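DNA repair protein RAD7 (Saccharomyces cerevisiae, PDB 5ZB2) helps remove damage from nontranscribed DNA in the global genome repair complex and binds Elc1, its C-terminal part here forming leucine-rich repeats. Local coordinates at residues S21-Q24 against K25-E29; S85-F89 against D90-T94; L118-I121 against A122-P126; T143-K146 against F147-M151. All coordinates share one frame; numbering follows the deposited sequence.

Contact 1: S21-Q24 against K25-E29; sequences SKWQ and KEADE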
loop_
_atom_site.group_PDB
_atom_site.type_symbol
_atom_site.label_atom_id
_atom_site.label_comp_id
_atom_site.label_asym_id
_atom_site.label_seq_id
_atom_site.Cartn_x
_atom_site.Cartn_y
_atom_site.Cartn_z
ATOM N N SER A 21 -16.086 -9.592 6.168
ATOM C CA SER A 21 -16.418 -8.201 6.464
ATOM C C SER A 21 -16.685 -8.006 7.950
ATOM O O SER A 21 -16.171 -7.066 8.568
ATOM C CB SER A 21 -17.629 -7.768 5.640
ATOM O OG SER A 21 -17.341 -7.830 4.255
ATOM N N LYS A 22 -17.487 -8.887 8.549
ATOM C CA LYS A 22 -17.754 -8.761 9.976
ATOM C C LYS A 22 -16.490 -9.002 10.789
ATOM O O LYS A 22 -16.258 -8.333 11.803
ATOM C CB LYS A 22 -18.859 -9.728 10.402
ATOM C CG LYS A 22 -19.212 -9.652 11.883
ATOM C CD LYS A 22 -19.569 -8.228 12.309
ATOM C CE LYS A 22 -19.707 -8.102 13.812
ATOM N NZ LYS A 22 -19.791 -6.673 14.217
ATOM N N TRP A 23 -15.658 -9.950 10.355
ATOM C CA TRP A 23 -14.391 -10.197 11.030
ATOM C C TRP A 23 -13.442 -9.007 10.912
ATOM O O TRP A 23 -12.593 -8.810 11.789
ATOM C CB TRP A 23 -13.750 -11.462 10.461
ATOM C CG TRP A 23 -12.289 -11.598 10.734
ATOM C CD1 TRP A 23 -11.704 -12.244 11.784
ATOM C CD2 TRP A 23 -11.221 -11.091 9.929
ATOM N NE1 TRP A 23 -10.338 -12.166 11.686
ATOM C CE2 TRP A 23 -10.015 -11.459 10.556
ATOM C CE3 TRP A 23 -11.167 -10.358 8.740
ATOM C CZ2 TRP A 23 -8.769 -11.123 10.031
ATOM C CZ3 TRP A 23 -9.933 -10.022 8.224
ATOM C CH2 TRP A 23 -8.750 -10.403 8.869
ATOM N N GLN A 24 -13.563 -8.207 9.846
ATOM C CA GLN A 24 -12.724 -7.018 9.710
ATOM C C GLN A 24 -12.815 -6.147 10.956
ATOM O O GLN A 24 -11.795 -5.725 11.512
ATOM C CB GLN A 24 -13.134 -6.203 8.482
ATOM C CG GLN A 24 -12.898 -6.862 7.141
ATOM C CD GLN A 24 -11.465 -6.762 6.683
ATOM O OE1 GLN A 24 -10.542 -6.722 7.494
ATOM N NE2 GLN A 24 -11.269 -6.720 5.373
ATOM N N LYS A 25 -14.040 -5.863 11.405
ATOM C CA LYS A 25 -14.218 -5.002 12.570
ATOM C C LYS A 25 -13.584 -5.615 13.813
ATOM O O LYS A 25 -12.942 -4.912 14.600
ATOM C CB LYS A 25 -15.704 -4.726 12.792
ATOM C CG LYS A 25 -16.351 -3.963 11.645
ATOM C CD LYS A 25 -17.764 -3.519 11.986
ATOM C CE LYS A 25 -18.372 -2.702 10.857
ATOM N NZ LYS A 25 -19.739 -2.213 11.189
ATOM N N GLU A 26 -13.746 -6.925 14.005
ATOM C CA GLU A 26 -13.037 -7.598 15.090
ATOM C C GLU A 26 -11.531 -7.399 14.957
ATOM O O GLU A 26 -10.850 -7.042 15.926
ATOM C CB GLU A 26 -13.381 -9.089 15.104
ATOM C CG GLU A 26 -12.747 -9.862 16.260
ATOM C CD GLU A 26 -12.915 -11.364 16.127
ATOM O OE1 GLU A 26 -12.110 -12.109 16.726
ATOM O OE2 GLU A 26 -13.851 -11.799 15.424
ATOM N N ALA A 27 -10.989 -7.638 13.761
ATOM C CA ALA A 27 -9.561 -7.432 13.546
ATOM C C ALA A 27 -9.180 -5.976 13.775
ATOM O O ALA A 27 -8.095 -5.682 14.293
ATOM C CB ALA A 27 -9.171 -7.875 12.135
ATOM N N ASP A 28 -10.062 -5.047 13.401
ATOM C CA ASP A 28 -9.785 -3.637 13.634
ATOM C C ASP A 28 -9.624 -3.351 15.122
ATOM O O ASP A 28 -8.766 -2.554 15.521
ATOM C CB ASP A 28 -10.899 -2.779 13.037
ATOM C CG ASP A 28 -10.561 -1.301 13.039
ATOM O OD1 ASP A 28 -9.937 -0.827 12.066
ATOM O OD2 ASP A 28 -10.919 -0.611 14.016
ATOM N N GLU A 29 -10.429 -4.005 15.963
ATOM C CA GLU A 29 -10.294 -3.822 17.405
ATOM C C GLU A 29 -9.005 -4.451 17.914
ATOM O O GLU A 29 -8.282 -3.844 18.711
ATOM C CB GLU A 29 -11.502 -4.415 18.131
ATOM C CG GLU A 29 -12.839 -3.842 17.685
ATOM C CD GLU A 29 -12.849 -2.326 17.665
ATOM O OE1 GLU A 29 -12.146 -1.715 18.497
ATOM O OE2 GLU A 29 -13.554 -1.747 16.812
#
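W23 and A27 meet one turn apart because chi1 of W23 (162°) puts CG anti to the backbone N, and the indole stands out from the helix with one face turned to A27. The methyl of A27 then sits over one face of this indole. A27 CB is 4.0 Å from the centroid of the six-membered ring of W23, a CH-pi contact set off toward the rim. Its closest ring atom is W23 CZ2, at 3.9 Å from A27 CB. The backbone bond A27 N to W23 O, 2.8 Å long and nearly straight, fixes the pair. D28 N makes the next bond, 2.7 Å to Q24 O.

E26 also turns its chain across from its backbone N. Its carboxylate reaches the pyrrole side of the indole obliquely, with E26 OE2 4.2 Å from W23 CD1. On another side, K22 bends at chi2 (54°), which leaves K22 NZ 5.4 Å from K25 NZ. Two like charges so close would probably repel mildly.

W23, Q24 and D28 line a pocket holding a heptaethylene glycol, probably from the crystallisation liquor. D28 OD2 pairs with K73, in the link between helix 50-59 and strand 78-81. W23 NE1 donates to V34 O of the second subunit, and A27 packs on V34 of that subunit. Helix 8-41 thus lies against its own copy, ahead of the first strand, 78-81.

Contact 2: S85-F89 against D90-T94; sequences SKISF and DGYKT. With 9FO (3,6,9,12,15,18,21,24,27,30,33,36,39,42,45,48,51,54,57-nonadecaoxanonapentacontane-1,59-diol), chain K.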
loop_
_atom_site.group_PDB
_atom_site.type_symbol
_atom_site.label_atom_id
_atom_site.label_comp_id
_atom_site.label_asym_id
_atom_site.label_seq_id
_atom_site.Cartn_x
_atom_site.Cartn_y
_atom_site.Cartn_z
ATOM N N SER A 85 7.820 14.882 5.232
ATOM C CA SER A 85 8.613 14.614 4.034
ATOM C C SER A 85 8.907 13.129 3.861
ATOM O O SER A 85 8.892 12.614 2.738
ATOM C CB SER A 85 9.916 15.413 4.082
ATOM O OG SER A 85 9.664 16.791 3.899
ATOM N N LYS A 86 9.168 12.422 4.961
ATOM C CA LYS A 86 9.583 11.026 4.901
ATOM C C LYS A 86 8.418 10.039 4.926
ATOM O O LYS A 86 8.653 8.829 4.833
ATOM C CB LYS A 86 10.540 10.720 6.058
ATOM C CG LYS A 86 11.840 11.508 5.997
ATOM C CD LYS A 86 12.763 11.164 7.157
ATOM C CE LYS A 86 14.086 11.905 7.055
ATOM N NZ LYS A 86 15.035 11.509 8.133
ATOM N N ILE A 87 7.181 10.514 5.049
ATOM C CA ILE A 87 6.015 9.632 5.034
ATOM C C ILE A 87 5.678 9.277 3.592
ATOM O O ILE A 87 5.483 10.162 2.751
ATOM C CB ILE A 87 4.819 10.300 5.734
ATOM C CG1 ILE A 87 5.118 10.483 7.227
ATOM C CG2 ILE A 87 3.527 9.486 5.528
ATOM C CD1 ILE A 87 4.106 11.355 7.956
ATOM N N SER A 88 5.587 7.981 3.306
ATOM C CA SER A 88 5.330 7.522 1.950
ATOM C C SER A 88 3.839 7.575 1.640
ATOM O O SER A 88 3.001 7.826 2.509
ATOM C CB SER A 88 5.842 6.096 1.755
ATOM O OG SER A 88 4.973 5.168 2.381
ATOM N N PHE A 89 3.504 7.318 0.372
ATOM C CA PHE A 89 2.098 7.286 -0.015
ATOM C C PHE A 89 1.347 6.193 0.731
ATOM O O PHE A 89 0.160 6.355 1.037
ATOM C CB PHE A 89 1.965 7.101 -1.529
ATOM C CG PHE A 89 2.275 5.712 -2.011
ATOM C CD1 PHE A 89 3.583 5.280 -2.131
ATOM C CD2 PHE A 89 1.252 4.845 -2.366
ATOM C CE1 PHE A 89 3.869 4.003 -2.583
ATOM C CE2 PHE A 89 1.532 3.566 -2.817
ATOM C CZ PHE A 89 2.843 3.146 -2.924
ATOM N N ASP A 90 2.022 5.082 1.049
ATOM C CA ASP A 90 1.390 4.039 1.850
ATOM C C ASP A 90 1.196 4.496 3.290
ATOM O O ASP A 90 0.204 4.135 3.934
ATOM C CB ASP A 90 2.221 2.753 1.804
ATOM C CG ASP A 90 1.960 1.927 0.555
ATOM O OD1 ASP A 90 0.895 2.105 -0.073
ATOM O OD2 ASP A 90 2.817 1.084 0.210
ATOM N N GLY A 91 2.134 5.283 3.819
ATOM C CA GLY A 91 1.947 5.846 5.147
ATOM C C GLY A 91 0.669 6.654 5.256
ATOM O O GLY A 91 -0.090 6.518 6.219
ATOM N N TYR A 92 0.407 7.505 4.259
ATOM C CA TYR A 92 -0.811 8.306 4.272
ATOM C C TYR A 92 -2.049 7.425 4.185
ATOM O O TYR A 92 -3.062 7.694 4.844
ATOM C CB TYR A 92 -0.787 9.309 3.121
ATOM C CG TYR A 92 0.281 10.372 3.246
ATOM C CD1 TYR A 92 0.198 11.355 4.227
ATOM C CD2 TYR A 92 1.362 10.405 2.378
ATOM C CE1 TYR A 92 1.168 12.331 4.346
ATOM C CE2 TYR A 92 2.338 11.381 2.489
ATOM C CZ TYR A 92 2.233 12.340 3.472
ATOM O OH TYR A 92 3.198 13.310 3.587
ATOM N N LYS A 93 -1.989 6.368 3.372
ATOM C CA LYS A 93 -3.123 5.457 3.256
ATOM C C LYS A 93 -3.391 4.740 4.575
ATOM O O LYS A 93 -4.547 4.576 4.975
ATOM C CB LYS A 93 -2.866 4.451 2.131
ATOM C CG LYS A 93 -2.885 5.069 0.733
ATOM C CD LYS A 93 -1.992 4.318 -0.259
ATOM C CE LYS A 93 -2.496 2.906 -0.537
ATOM N NZ LYS A 93 -1.624 2.181 -1.509
ATOM N N THR A 94 -2.334 4.313 5.271
ATOM C CA THR A 94 -2.526 3.594 6.527
ATOM C C THR A 94 -3.097 4.515 7.599
ATOM O O THR A 94 -3.996 4.121 8.354
ATOM C CB THR A 94 -1.205 2.976 6.998
ATOM O OG1 THR A 94 -0.667 2.135 5.970
ATOM C CG2 THR A 94 -1.413 2.147 8.260
HETATM O OAA 9FO K . -10.983 -4.340 -0.666
HETATM C CAB 9FO K . -10.368 -4.228 0.587
HETATM C CAC 9FO K . -9.758 -5.572 0.980
HETATM O OAD 9FO K . -9.540 -5.617 2.361
HETATM C CAE 9FO K . -8.432 -4.893 2.808
HETATM C CAF 9FO K . -8.538 -4.693 4.320
HETATM O OAG 9FO K . -7.883 -3.512 4.682
HETATM C CAH 9FO K . -8.624 -2.349 4.442
HETATM C CAI 9FO K . -7.683 -1.283 3.897
HETATM O OAJ 9FO K . -7.560 -1.473 2.519
HETATM C CAK 9FO K . -6.275 -1.252 2.013
HETATM C CAL 9FO K . -6.184 -1.830 0.605
HETATM O OAM 9FO K . -4.988 -2.542 0.465
HETATM C CAN 9FO K . -5.104 -3.700 -0.307
HETATM C CAO 9FO K . -5.714 -4.806 0.540
HETATM O OAP 9FO K . -4.825 -5.884 0.619
HETATM C CAQ 9FO K . -5.202 -6.855 1.548
HETATM C CAR 9FO K . -4.831 -6.376 2.945
HETATM O OAS 9FO K . -4.867 -7.440 3.847
HETATM C CAT 9FO K . -5.296 -7.082 5.131
HETATM C CAU 9FO K . -4.318 -6.109 5.792
HETATM O OAV 9FO K . -5.001 -4.944 6.151
HETATM C CAW 9FO K . -4.176 -3.918 6.622
HETATM C CAX 9FO K . -5.020 -2.673 6.888
HETATM O OAY 9FO K . -4.894 -1.764 5.831
HETATM C CAZ 9FO K . -3.703 -1.025 5.825
HETATM C CBA 9FO K . -3.812 0.098 4.798
HETATM O OBB 9FO K . -2.759 0.032 3.881
HETATM C CBC 9FO K . -3.030 -0.664 2.698
HETATM C CBD 9FO K . -1.877 -0.433 1.727
HETATM O OBE 9FO K . -0.837 -1.310 2.039
HETATM C CBF 9FO K . 0.417 -0.699 2.015
HETATM C CBG 9FO K . 1.494 -1.746 2.276
HETATM O OBH 9FO K . 0.906 -2.870 2.876
HETATM C CBI 9FO K . 1.770 -3.627 3.680
HETATM C CBJ 9FO K . 0.963 -4.429 4.698
HETATM O OBK 9FO K . 1.622 -4.380 5.935
HETATM C CBL 9FO K . 0.795 -4.175 7.049
HETATM C CBM 9FO K . 1.626 -3.581 8.182
HETATM O OBN 9FO K . 0.778 -3.144 9.205
HETATM C CBO 9FO K . 0.409 -1.797 9.125
HETATM C CBP 9FO K . 1.519 -0.902 9.679
HETATM O OBQ 9FO K . 1.424 0.342 9.045
HETATM C CBR 9FO K . 2.607 1.082 8.945
HETATM C CBS 9FO K . 2.458 2.000 7.737
HETATM O OBT 9FO K . 3.624 1.934 6.967
HETATM C CBU 9FO K . 3.424 2.110 5.594
HETATM C CBV 9FO K . 4.607 1.508 4.847
HETATM O OBW 9FO K . 4.358 0.149 4.643
HETATM C CBX 9FO K . 5.400 -0.532 4.004
HETATM C CBY 9FO K . 5.217 -2.037 4.185
HETATM O OBZ 9FO K . 4.886 -2.328 5.513
HETATM C CCA 9FO K . 5.688 -3.322 6.089
HETATM C CCB 9FO K . 5.034 -3.820 7.376
HETATM O OCC 9FO K . 5.417 -3.071 8.494
HETATM C CCD 9FO K . 5.053 -1.720 8.502
HETATM C CCE 9FO K . 6.235 -0.917 7.964
HETATM O OCF 9FO K . 6.550 0.146 8.818
HETATM C CCG 9FO K . 7.348 1.138 8.232
HETATM C CCH 9FO K . 8.539 0.522 7.496
HETATM O OCI 9FO K . 9.561 1.471 7.373
HETATM O O HOH W 1 5.359 12.959 2.127
#
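I87 and Y92 cross at about a right angle, with the CG2 branch of I87 standing over the middle of the tyrosine ring. I87 CG2 lies 3.6 Å from the centroid of the Y92 ring, 7° off the ring normal, a close CH-pi contact. A water sits in the ring plane at the phenol edge. It takes a bond from Y92 OH at 2.6 Å and gives one to I87 O at 2.9 Å, which pins the ring's far end to the loop.

F89 and D90 lie side by side and point the same way. Their ring and carboxylate planes are 39° apart. D90 CG stands over the rim of one ring face, and D90 OD1 is 3.2 Å from F89 CE2. Chi1 of F89 (74°) sets CG between the backbone N and the carbonyl carbon, which folds the ring back over D90 N. K93 runs beside the same ring, its NZ 3.7 Å from F89 CE2.

S88 is the N-cap of helix 89-98. S88 OG accepts from G91 N at 3.2 Å and, weakly, from D90 N. It also bonds to D65.

The polyethylene glycol packs on D90 and T94 here. K93 NZ forms a salt bridge of 2.9 Å with D90 OD1 and a second with E116. D90 and K93 also pair with K93 and D90 of the second subunit. This reciprocal set of charges ties the helix start into the dimer contact and would probably favour the ionised form of D90.

Contact 3: L118-I121 against A122-P126; sequences LLYI and AEKLP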
loop_
_atom_site.group_PDB
_atom_site.type_symbol
_atom_site.label_atom_id
_atom_site.label_comp_id
_atom_site.label_asym_id
_atom_site.label_seq_id
_atom_site.Cartn_x
_atom_site.Cartn_y
_atom_site.Cartn_z
ATOM N N LEU A 118 -4.344 11.008 -1.576
ATOM C CA LEU A 118 -5.316 12.078 -1.376
ATOM C C LEU A 118 -6.742 11.539 -1.358
ATOM O O LEU A 118 -7.567 11.982 -0.550
ATOM C CB LEU A 118 -5.155 13.140 -2.465
ATOM C CG LEU A 118 -5.979 14.419 -2.310
ATOM C CD1 LEU A 118 -5.688 15.119 -0.987
ATOM C CD2 LEU A 118 -5.719 15.352 -3.487
ATOM N N LEU A 119 -7.054 10.582 -2.241
ATOM C CA LEU A 119 -8.410 10.041 -2.292
ATOM C C LEU A 119 -8.695 9.106 -1.119
ATOM O O LEU A 119 -9.847 8.991 -0.689
ATOM C CB LEU A 119 -8.638 9.323 -3.622
ATOM C CG LEU A 119 -8.426 10.176 -4.879
ATOM C CD1 LEU A 119 -8.835 9.406 -6.125
ATOM C CD2 LEU A 119 -9.182 11.494 -4.806
ATOM N N TYR A 120 -7.673 8.432 -0.587
ATOM C CA TYR A 120 -7.854 7.695 0.662
ATOM C C TYR A 120 -8.299 8.632 1.780
ATOM O O TYR A 120 -9.228 8.324 2.535
ATOM C CB TYR A 120 -6.554 6.990 1.050
ATOM C CG TYR A 120 -6.466 5.533 0.664
ATOM C CD1 TYR A 120 -6.403 5.144 -0.668
ATOM C CD2 TYR A 120 -6.404 4.544 1.639
ATOM C CE1 TYR A 120 -6.302 3.809 -1.020
ATOM C CE2 TYR A 120 -6.301 3.208 1.299
ATOM C CZ TYR A 120 -6.250 2.845 -0.030
ATOM O OH TYR A 120 -6.148 1.515 -0.365
ATOM N N ILE A 121 -7.636 9.785 1.901
ATOM C CA ILE A 121 -7.982 10.751 2.942
ATOM C C ILE A 121 -9.434 11.190 2.800
ATOM O O ILE A 121 -10.192 11.221 3.776
ATOM C CB ILE A 121 -7.017 11.949 2.891
ATOM C CG1 ILE A 121 -5.636 11.517 3.376
ATOM C CG2 ILE A 121 -7.535 13.123 3.729
ATOM C CD1 ILE A 121 -4.547 12.517 3.097
ATOM N N ALA A 122 -9.843 11.540 1.581
ATOM C CA ALA A 122 -11.198 12.037 1.367
ATOM C C ALA A 122 -12.252 10.955 1.582
ATOM O O ALA A 122 -13.364 11.259 2.030
ATOM C CB ALA A 122 -11.328 12.609 -0.044
ATOM N N GLU A 123 -11.935 9.697 1.270
ATOM C CA GLU A 123 -12.944 8.645 1.272
ATOM C C GLU A 123 -12.945 7.788 2.531
ATOM O O GLU A 123 -13.965 7.157 2.820
ATOM C CB GLU A 123 -12.761 7.747 0.045
ATOM C CG GLU A 123 -13.007 8.485 -1.267
ATOM C CD GLU A 123 -12.954 7.583 -2.484
ATOM O OE1 GLU A 123 -12.200 6.585 -2.461
ATOM O OE2 GLU A 123 -13.670 7.873 -3.466
ATOM N N LYS A 124 -11.850 7.754 3.290
ATOM C CA LYS A 124 -11.770 6.912 4.477
ATOM C C LYS A 124 -11.927 7.685 5.779
ATOM O O LYS A 124 -12.082 7.059 6.833
ATOM C CB LYS A 124 -10.436 6.155 4.502
ATOM C CG LYS A 124 -10.196 5.267 3.285
ATOM C CD LYS A 124 -11.271 4.214 3.141
ATOM C CE LYS A 124 -11.073 3.402 1.886
ATOM N NZ LYS A 124 -12.221 2.480 1.650
ATOM N N LEU A 125 -11.879 9.018 5.736
ATOM C CA LEU A 125 -12.072 9.839 6.923
ATOM C C LEU A 125 -13.437 10.512 6.835
ATOM O O LEU A 125 -13.531 11.670 6.408
ATOM C CB LEU A 125 -10.957 10.878 7.054
ATOM C CG LEU A 125 -9.541 10.315 7.173
ATOM C CD1 LEU A 125 -8.530 11.451 7.193
ATOM C CD2 LEU A 125 -9.392 9.444 8.411
ATOM N N PRO A 126 -14.513 9.824 7.228
ATOM C CA PRO A 126 -15.859 10.367 6.984
ATOM C C PRO A 126 -16.169 11.627 7.771
ATOM O O PRO A 126 -17.058 12.383 7.361
ATOM C CB PRO A 126 -16.783 9.213 7.396
ATOM C CG PRO A 126 -15.989 8.444 8.401
ATOM C CD PRO A 126 -14.557 8.538 7.947
#
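I121 and L125 lie side by side at the end of helix 115-124 and point the same way. The CG2 branch of I121 meets a leucine methyl, with I121 CG2 4.0 Å from L125 CD1. L125 CB also rests on the carbonyl, 3.4 Å from I121 O. The bond from L125 N to I121 O is weak. L125 is the first residue past the helix to leave helical angles.

One residue back, K124 runs alongside Y120. Its CG comes obliquely to the ring, 4.2 Å from Y120 CD2. K124 N gives Y120 O a firmer bond of 2.8 Å. Chi1 of K124 (-58°) sets CG beside the backbone N, which brings it to Y120 O and the ring. E123 N donates to L119 O at 2.9 Å and only weakly to Y120 O. The methylenes of E123 cover that first carbonyl, with E123 CG 3.3 Å from L119 O.

Neighbouring helices hold these groups from two flanks. Y120 packs on K93 and I97 of helix 89-98, and K124 on A96 and I97. Toward helix 141-150, A122 packs on I150 and L118 on W144 and F147. A122 O accepts from R154 NH1, a further bond near the helix end.

Y120, E123 and K124 line the site of a small glycol ether, probably from the crystallisation liquor, and Y120 also touches the long polyethylene glycol. The helix joins the parallel strands 104-108 and 130-134. Here strand and helix repeat in chain order, each strand beside the one before, as in a leucine-rich-repeat solenoid.

Contact 4: T143-K146 against F147-M151; sequences TWEK and FFVIM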
loop_
_atom_site.group_PDB
_atom_site.type_symbol
_atom_site.label_atom_id
_atom_site.label_comp_id
_atom_site.label_asym_id
_atom_site.label_seq_id
_atom_site.Cartn_x
_atom_site.Cartn_y
_atom_site.Cartn_z
ATOM N N THR A 143 -6.594 15.843 -10.468
ATOM C CA THR A 143 -6.780 15.158 -9.194
ATOM C C THR A 143 -7.428 16.079 -8.170
ATOM O O THR A 143 -8.313 15.650 -7.419
ATOM C CB THR A 143 -5.443 14.634 -8.674
ATOM O OG1 THR A 143 -4.874 13.750 -9.644
ATOM C CG2 THR A 143 -5.634 13.880 -7.365
ATOM N N TRP A 144 -7.012 17.349 -8.129
ATOM C CA TRP A 144 -7.651 18.302 -7.226
ATOM C C TRP A 144 -9.158 18.325 -7.441
ATOM O O TRP A 144 -9.934 18.304 -6.480
ATOM C CB TRP A 144 -7.060 19.703 -7.420
ATOM C CG TRP A 144 -5.672 19.856 -6.870
ATOM C CD1 TRP A 144 -4.557 20.254 -7.553
ATOM C CD2 TRP A 144 -5.250 19.608 -5.523
ATOM N NE1 TRP A 144 -3.470 20.271 -6.713
ATOM C CE2 TRP A 144 -3.869 19.879 -5.462
ATOM C CE3 TRP A 144 -5.907 19.184 -4.364
ATOM C CZ2 TRP A 144 -3.134 19.738 -4.291
ATOM C CZ3 TRP A 144 -5.172 19.045 -3.198
ATOM C CH2 TRP A 144 -3.800 19.320 -3.172
ATOM N N GLU A 145 -9.590 18.361 -8.703
ATOM C CA GLU A 145 -11.019 18.365 -8.999
ATOM C C GLU A 145 -11.710 17.148 -8.394
ATOM O O GLU A 145 -12.748 17.275 -7.736
ATOM C CB GLU A 145 -11.249 18.417 -10.510
ATOM C CG GLU A 145 -12.728 18.427 -10.890
ATOM C CD GLU A 145 -12.973 18.730 -12.359
ATOM O OE1 GLU A 145 -11.996 18.802 -13.135
ATOM O OE2 GLU A 145 -14.152 18.895 -12.737
ATOM N N LYS A 146 -11.150 15.953 -8.612
ATOM C CA LYS A 146 -11.762 14.748 -8.061
ATOM C C LYS A 146 -11.852 14.821 -6.542
ATOM O O LYS A 146 -12.855 14.405 -5.950
ATOM C CB LYS A 146 -10.974 13.510 -8.481
ATOM C CG LYS A 146 -11.067 13.184 -9.955
ATOM C CD LYS A 146 -10.458 11.826 -10.255
ATOM C CE LYS A 146 -10.412 11.551 -11.749
ATOM N NZ LYS A 146 -9.486 12.479 -12.458
ATOM N N PHE A 147 -10.813 15.347 -5.895
ATOM C CA PHE A 147 -10.823 15.448 -4.440
ATOM C C PHE A 147 -11.924 16.388 -3.959
ATOM O O PHE A 147 -12.603 16.100 -2.965
ATOM C CB PHE A 147 -9.451 15.914 -3.947
ATOM C CG PHE A 147 -9.436 16.344 -2.512
ATOM C CD1 PHE A 147 -9.420 15.410 -1.495
ATOM C CD2 PHE A 147 -9.427 17.688 -2.181
ATOM C CE1 PHE A 147 -9.404 15.805 -0.175
ATOM C CE2 PHE A 147 -9.408 18.088 -0.864
ATOM C CZ PHE A 147 -9.393 17.145 0.142
ATOM N N PHE A 148 -12.127 17.510 -4.654
ATOM C CA PHE A 148 -13.145 18.467 -4.226
ATOM C C PHE A 148 -14.556 17.949 -4.484
ATOM O O PHE A 148 -15.468 18.240 -3.704
ATOM C CB PHE A 148 -12.929 19.807 -4.926
ATOM C CG PHE A 148 -11.639 20.481 -4.554
ATOM C CD1 PHE A 148 -11.235 20.551 -3.233
ATOM C CD2 PHE A 148 -10.821 21.030 -5.526
ATOM C CE1 PHE A 148 -10.048 21.164 -2.888
ATOM C CE2 PHE A 148 -9.634 21.641 -5.186
ATOM C CZ PHE A 148 -9.248 21.706 -3.867
ATOM N N VAL A 149 -14.760 17.180 -5.555
ATOM C CA VAL A 149 -16.063 16.551 -5.768
ATOM C C VAL A 149 -16.392 15.624 -4.603
ATOM O O VAL A 149 -17.506 15.639 -4.067
ATOM C CB VAL A 149 -16.086 15.802 -7.113
ATOM C CG1 VAL A 149 -17.366 14.978 -7.264
ATOM C CG2 VAL A 149 -15.956 16.784 -8.270
ATOM N N ILE A 150 -15.420 14.810 -4.187
ATOM C CA ILE A 150 -15.641 13.882 -3.081
ATOM C C ILE A 150 -15.917 14.631 -1.785
ATOM O O ILE A 150 -16.675 14.150 -0.935
ATOM C CB ILE A 150 -14.431 12.936 -2.936
ATOM C CG1 ILE A 150 -14.324 12.034 -4.168
ATOM C CG2 ILE A 150 -14.550 12.086 -1.667
ATOM C CD1 ILE A 150 -13.064 11.208 -4.225
ATOM N N MET A 151 -15.302 15.799 -1.599
ATOM C CA MET A 151 -15.471 16.579 -0.379
ATOM C C MET A 151 -16.608 17.592 -0.476
ATOM O O MET A 151 -16.794 18.383 0.454
ATOM C CB MET A 151 -14.163 17.313 -0.037
ATOM C CG MET A 151 -12.981 16.399 0.284
ATOM S SD MET A 151 -13.267 15.325 1.707
ATOM C CE MET A 151 -13.389 16.526 3.031
#
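F148 lies back along the helix against W144. Its chi1 (-65°) puts CG beside the backbone N, and the ring comes down obliquely on the previous turn. F148 CD2 is 3.0 Å from W144 O, and F148 CE2 is 3.9 Å from W144 CB. The same carbonyl takes the backbone bond from F148 N. Ring and amide both lie against W144 O.

F147 turns the other way. Its CG is swung across from the backbone N (chi1 167°), and the ring leads away from the preceding turn. F147 CD2 nears W144 CE3 only at 4.4 Å, at the indole edge and near its plane. The sulfur-bearing chain of M151 curls back over F147, with M151 CG above the rim of one ring face. F148 CE1 meets the edge of the F147 ring in its plane.

Helix 141-150 connects the parallel strands 130-134 and 157-161 of the leucine-rich-repeat solenoid. Its aromatic residues face inward. W144 meets F166 edge-to-face and F148 meets F158 in the same manner, while F147 packs on F158 of strand 157-161.

V149 and I150 cover carbonyls of the preceding turn. V149 sets CG2 beside its own backbone N, and V149 CG2 lies 3.3 Å from E145 O. I150 does likewise with CG1, 3.3 Å from K146 O. Each carbonyl also accepts the amide of the residue that covers it. T143 OG1 bonds to N140 and H115, near the start of the helix.

How the contacts relate
Contact 1 lies at the surface, on the long helix before the repeats. Contact 2 is buried, and contacts 3 and 4 are partly buried on successive helices of the solenoid. Contacts 2 and 3 touch through side chains of adjacent helices. Contacts 3 and 4 meet more broadly, through apolar residues such as A122 and F147. Contact 1 touches none of the others, yet it shares the second subunit with contact 2. The chemistry follows this order. Contact 1 rests on an aromatic-methyl pair among exposed charges, and contact 2 on an N-cap and salt bridges, both beside the second subunit. Aliphatic residues lead in contact 3, and aromatic rings fill contact 4 further along the solenoid.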